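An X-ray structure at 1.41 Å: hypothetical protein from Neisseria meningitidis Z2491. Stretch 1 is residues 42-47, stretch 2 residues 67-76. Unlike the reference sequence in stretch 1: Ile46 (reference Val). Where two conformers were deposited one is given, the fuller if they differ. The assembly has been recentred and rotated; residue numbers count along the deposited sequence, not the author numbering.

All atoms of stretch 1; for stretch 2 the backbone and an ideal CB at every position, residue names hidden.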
# COMPACT_ATOMS: atom_id res chain seq x y z
N GLY A 42 11.33 -11.12 2.32
CA GLY A 42 10.67 -12.23 1.66
C GLY A 42 9.31 -11.86 1.07
O GLY A 42 8.39 -12.66 1.00
N ILE A 43 9.21 -10.60 0.64
CA ILE A 43 8.00 -10.11 -0.02
C ILE A 43 7.66 -11.01 -1.21
O ILE A 43 8.51 -11.26 -2.02
CB ILE A 43 8.17 -8.63 -0.48
CG1 ILE A 43 8.48 -7.68 0.69
CG2 ILE A 43 6.92 -8.17 -1.26
CD1 ILE A 43 7.56 -7.70 1.79
N LYS A 44 6.42 -11.44 -1.29
CA LYS A 44 5.99 -12.27 -2.42
C LYS A 44 5.05 -11.55 -3.37
O LYS A 44 4.90 -11.99 -4.50
CB LYS A 44 5.35 -13.54 -1.89
CG LYS A 44 6.35 -14.49 -1.22
CD LYS A 44 7.37 -14.98 -2.22
CE LYS A 44 8.30 -16.03 -1.70
NZ LYS A 44 9.35 -16.20 -2.77
N THR A 45 4.40 -10.49 -2.92
CA THR A 45 3.45 -9.75 -3.76
C THR A 45 3.65 -8.25 -3.58
O THR A 45 3.80 -7.77 -2.46
CB THR A 45 2.00 -10.06 -3.37
OG1 THR A 45 1.83 -11.49 -3.38
CG2 THR A 45 0.99 -9.40 -4.30
N ILE A 46 3.68 -7.53 -4.71
CA ILE A 46 3.80 -6.08 -4.77
C ILE A 46 2.52 -5.52 -5.34
O ILE A 46 2.08 -5.95 -6.41
CB ILE A 46 4.97 -5.64 -5.69
CG1 ILE A 46 6.31 -5.91 -4.99
CG2 ILE A 46 4.85 -4.17 -6.15
CD1 ILE A 46 6.70 -4.90 -3.94
N ILE A 47 1.94 -4.55 -4.64
CA ILE A 47 0.82 -3.75 -5.11
C ILE A 47 1.28 -2.28 -5.21
O ILE A 47 1.79 -1.70 -4.24
CB ILE A 47 -0.41 -3.78 -4.20
CG1 ILE A 47 -0.91 -5.22 -4.05
CG2 ILE A 47 -1.53 -2.94 -4.79
CD1 ILE A 47 -1.99 -5.45 -3.00
N UNK A 67 12.83 -4.96 -11.88
CA UNK A 67 13.88 -4.96 -10.87
C UNK A 67 13.54 -5.96 -9.78
O UNK A 67 14.40 -6.73 -9.34
CB UNK A 67 14.07 -3.56 -10.28
N UNK A 68 12.28 -6.01 -9.37
CA UNK A 68 11.93 -6.80 -8.19
C UNK A 68 11.60 -8.28 -8.44
O UNK A 68 11.57 -9.06 -7.50
CB UNK A 68 10.73 -6.14 -7.51
N UNK A 69 11.37 -8.67 -9.68
CA UNK A 69 11.24 -10.08 -10.02
C UNK A 69 12.54 -10.83 -9.70
O UNK A 69 12.53 -12.04 -9.50
CB UNK A 69 10.88 -10.24 -11.50
N UNK A 70 13.64 -10.10 -9.65
CA UNK A 70 14.93 -10.66 -9.27
C UNK A 70 15.11 -10.69 -7.76
O UNK A 70 16.15 -11.14 -7.27
CB UNK A 70 16.06 -9.86 -9.91
N UNK A 71 14.09 -10.24 -7.03
CA UNK A 71 14.13 -10.11 -5.57
C UNK A 71 13.15 -11.06 -4.87
O UNK A 71 12.86 -10.89 -3.68
CB UNK A 71 13.82 -8.67 -5.17
N UNK A 72 12.63 -12.05 -5.61
CA UNK A 72 11.83 -13.11 -5.07
C UNK A 72 10.34 -12.84 -5.09
O UNK A 72 9.55 -13.65 -4.63
CB UNK A 72 12.28 -13.39 -3.63
N UNK A 73 9.95 -11.68 -5.61
CA UNK A 73 8.55 -11.29 -5.65
C UNK A 73 7.90 -11.99 -6.83
O UNK A 73 8.47 -11.93 -7.93
CB UNK A 73 8.39 -9.77 -5.75
N UNK A 74 6.76 -12.62 -6.62
CA UNK A 74 6.11 -13.45 -7.64
C UNK A 74 4.79 -12.89 -8.15
O UNK A 74 4.37 -13.23 -9.25
CB UNK A 74 5.87 -14.85 -7.08
N UNK A 75 4.15 -12.02 -7.40
CA UNK A 75 2.92 -11.39 -7.82
C UNK A 75 3.07 -9.90 -7.85
O UNK A 75 3.65 -9.32 -6.97
CB UNK A 75 1.76 -11.79 -6.90
N UNK A 76 2.50 -9.28 -8.88
CA UNK A 76 2.59 -7.83 -9.10
C UNK A 76 1.25 -7.30 -9.57
O UNK A 76 0.68 -7.83 -10.53
CB UNK A 76 3.68 -7.49 -10.12

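Position 67 lies in a helical turn, and its ideal CB finds nothing of stretch 1 within reach. The contact sets no rule here, so almost any side chain would serve; the residue is Trp67, whose side chain does not reach stretch 1.

At position 68 the CA-to-CB bond points toward stretch 1, and the ideal CB sits 5.1 Å from Ile46 CG1. That gap is too wide for a methyl group to close and has no polar partner, so a branched or longer apolar chain fits: leucine, isoleucine or methionine. Leu68 takes the place, with chi1 m and chi2 t, and its CD1 meets Ile46 CD1 at 4.0 Å.

Positions 69, 70 and 71 carry the chain past stretch 1 with no CB close to it, and leave the choice of side chain free as far as this contact goes. They are Glu69, Gln70 and Ala71. The backbone of the last does more than its methyl: Ala71 N donates to Leu68 O at 2.8 Å, and a water bridges the stretches, donating to Ala71 O at 2.8 Å and to Ile43 O at 2.7 Å.

Position 72 is decided by its own backbone. With phi/psi of 92/1, a CB would be jammed against the carbonyl O of the preceding residue, which calls for glycine. Gly72 also offers its carbonyl to a charge: Lys44 NZ donates to Gly72 O at 3.2 Å, the lysine end coming nearer although its CA-to-CB bond points away.

At position 73 the backbone is extended and CB points sideways, 4.0 Å from Ile43 O and 4.5 Å from Ile46 CG1. A compact apolar side chain suits this, valine or isoleucine above all. Val73, chi1 t, brings CG1 to 3.6 Å from Ile46 CG1, and its CG2 lies 4.2 Å from both Ile46 CG1 and Ile43 CG2.

Position 74 has its CB sideways, 4.0 Å from Lys44 O, an acceptor already taking the backbone N of 74 at 2.9 Å. A small polar side chain such as serine or threonine could reach the same oxygen, though others would be tolerated. Thr74 in the p rotamer brings OG1 to 3.2 Å from Lys44 O, but whether its proton goes there is not settled.

Position 75 pairs with Thr45 in a parallel bridge, CB directed to the face that carries the Thr45 side chain. An ideal CB would stand 3.5 Å from Thr45 OG1 with room for it, so a small residue such as alanine or serine is plausible as well as glycine. Gly75 is found, and its backbone works at both ends: Gly75 N donates to Lys44 O at 3.0 Å, and Gly75 O accepts from Ile46 N at 2.9 Å.

Position 76 bridges Ile46, and its CB shares the face of the Ile46 side chain. Large apolar or aromatic groups suit such a neighbour. Phe76 brings CD2 to 3.8 Å from Ile46 CB, the ring lying obliquely to it.

Stretch 2, residues 67-76: WLEQAGVTGF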
# COMPACT_ATOMS: atom_id res chain seq x y z
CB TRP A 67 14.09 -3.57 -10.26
CG TRP A 67 14.74 -2.56 -11.14
CD1 TRP A 67 15.68 -2.78 -12.10
CD2 TRP A 67 14.56 -1.13 -11.08
NE1 TRP A 67 16.07 -1.60 -12.66
CE2 TRP A 67 15.42 -0.57 -12.05
CE3 TRP A 67 13.77 -0.28 -10.30
CZ2 TRP A 67 15.47 0.81 -12.30
CZ3 TRP A 67 13.83 1.09 -10.54
CH2 TRP A 67 14.67 1.62 -11.54
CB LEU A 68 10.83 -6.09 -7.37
CG LEU A 68 11.17 -4.71 -6.87
CD1 LEU A 68 10.02 -4.18 -6.03
CD2 LEU A 68 12.45 -4.71 -6.07
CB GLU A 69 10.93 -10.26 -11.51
CG GLU A 69 9.48 -10.01 -11.86
CD GLU A 69 9.25 -9.98 -13.35
OE1 GLU A 69 10.21 -9.69 -14.10
OE2 GLU A 69 8.10 -10.24 -13.77
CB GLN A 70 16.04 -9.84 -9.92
CG GLN A 70 15.97 -9.81 -11.45
CD GLN A 70 15.82 -11.21 -12.06
OE1 GLN A 70 16.49 -12.16 -11.64
NE2 GLN A 70 14.93 -11.33 -13.05
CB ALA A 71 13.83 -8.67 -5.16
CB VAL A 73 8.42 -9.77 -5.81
CG1 VAL A 73 6.96 -9.37 -5.82
CG2 VAL A 73 9.14 -9.02 -4.72
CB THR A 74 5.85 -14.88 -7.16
OG1 THR A 74 5.02 -14.88 -5.97
CG2 THR A 74 7.16 -15.57 -6.88
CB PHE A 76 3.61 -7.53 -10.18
CG PHE A 76 5.03 -7.86 -9.80
CD1 PHE A 76 5.56 -9.13 -10.05
CD2 PHE A 76 5.83 -6.92 -9.21
CE1 PHE A 76 6.88 -9.43 -9.67
CE2 PHE A 76 7.13 -7.23 -8.84
CZ PHE A 76 7.63 -8.47 -9.09
O HOH W 1 11.14 -11.94 -1.80
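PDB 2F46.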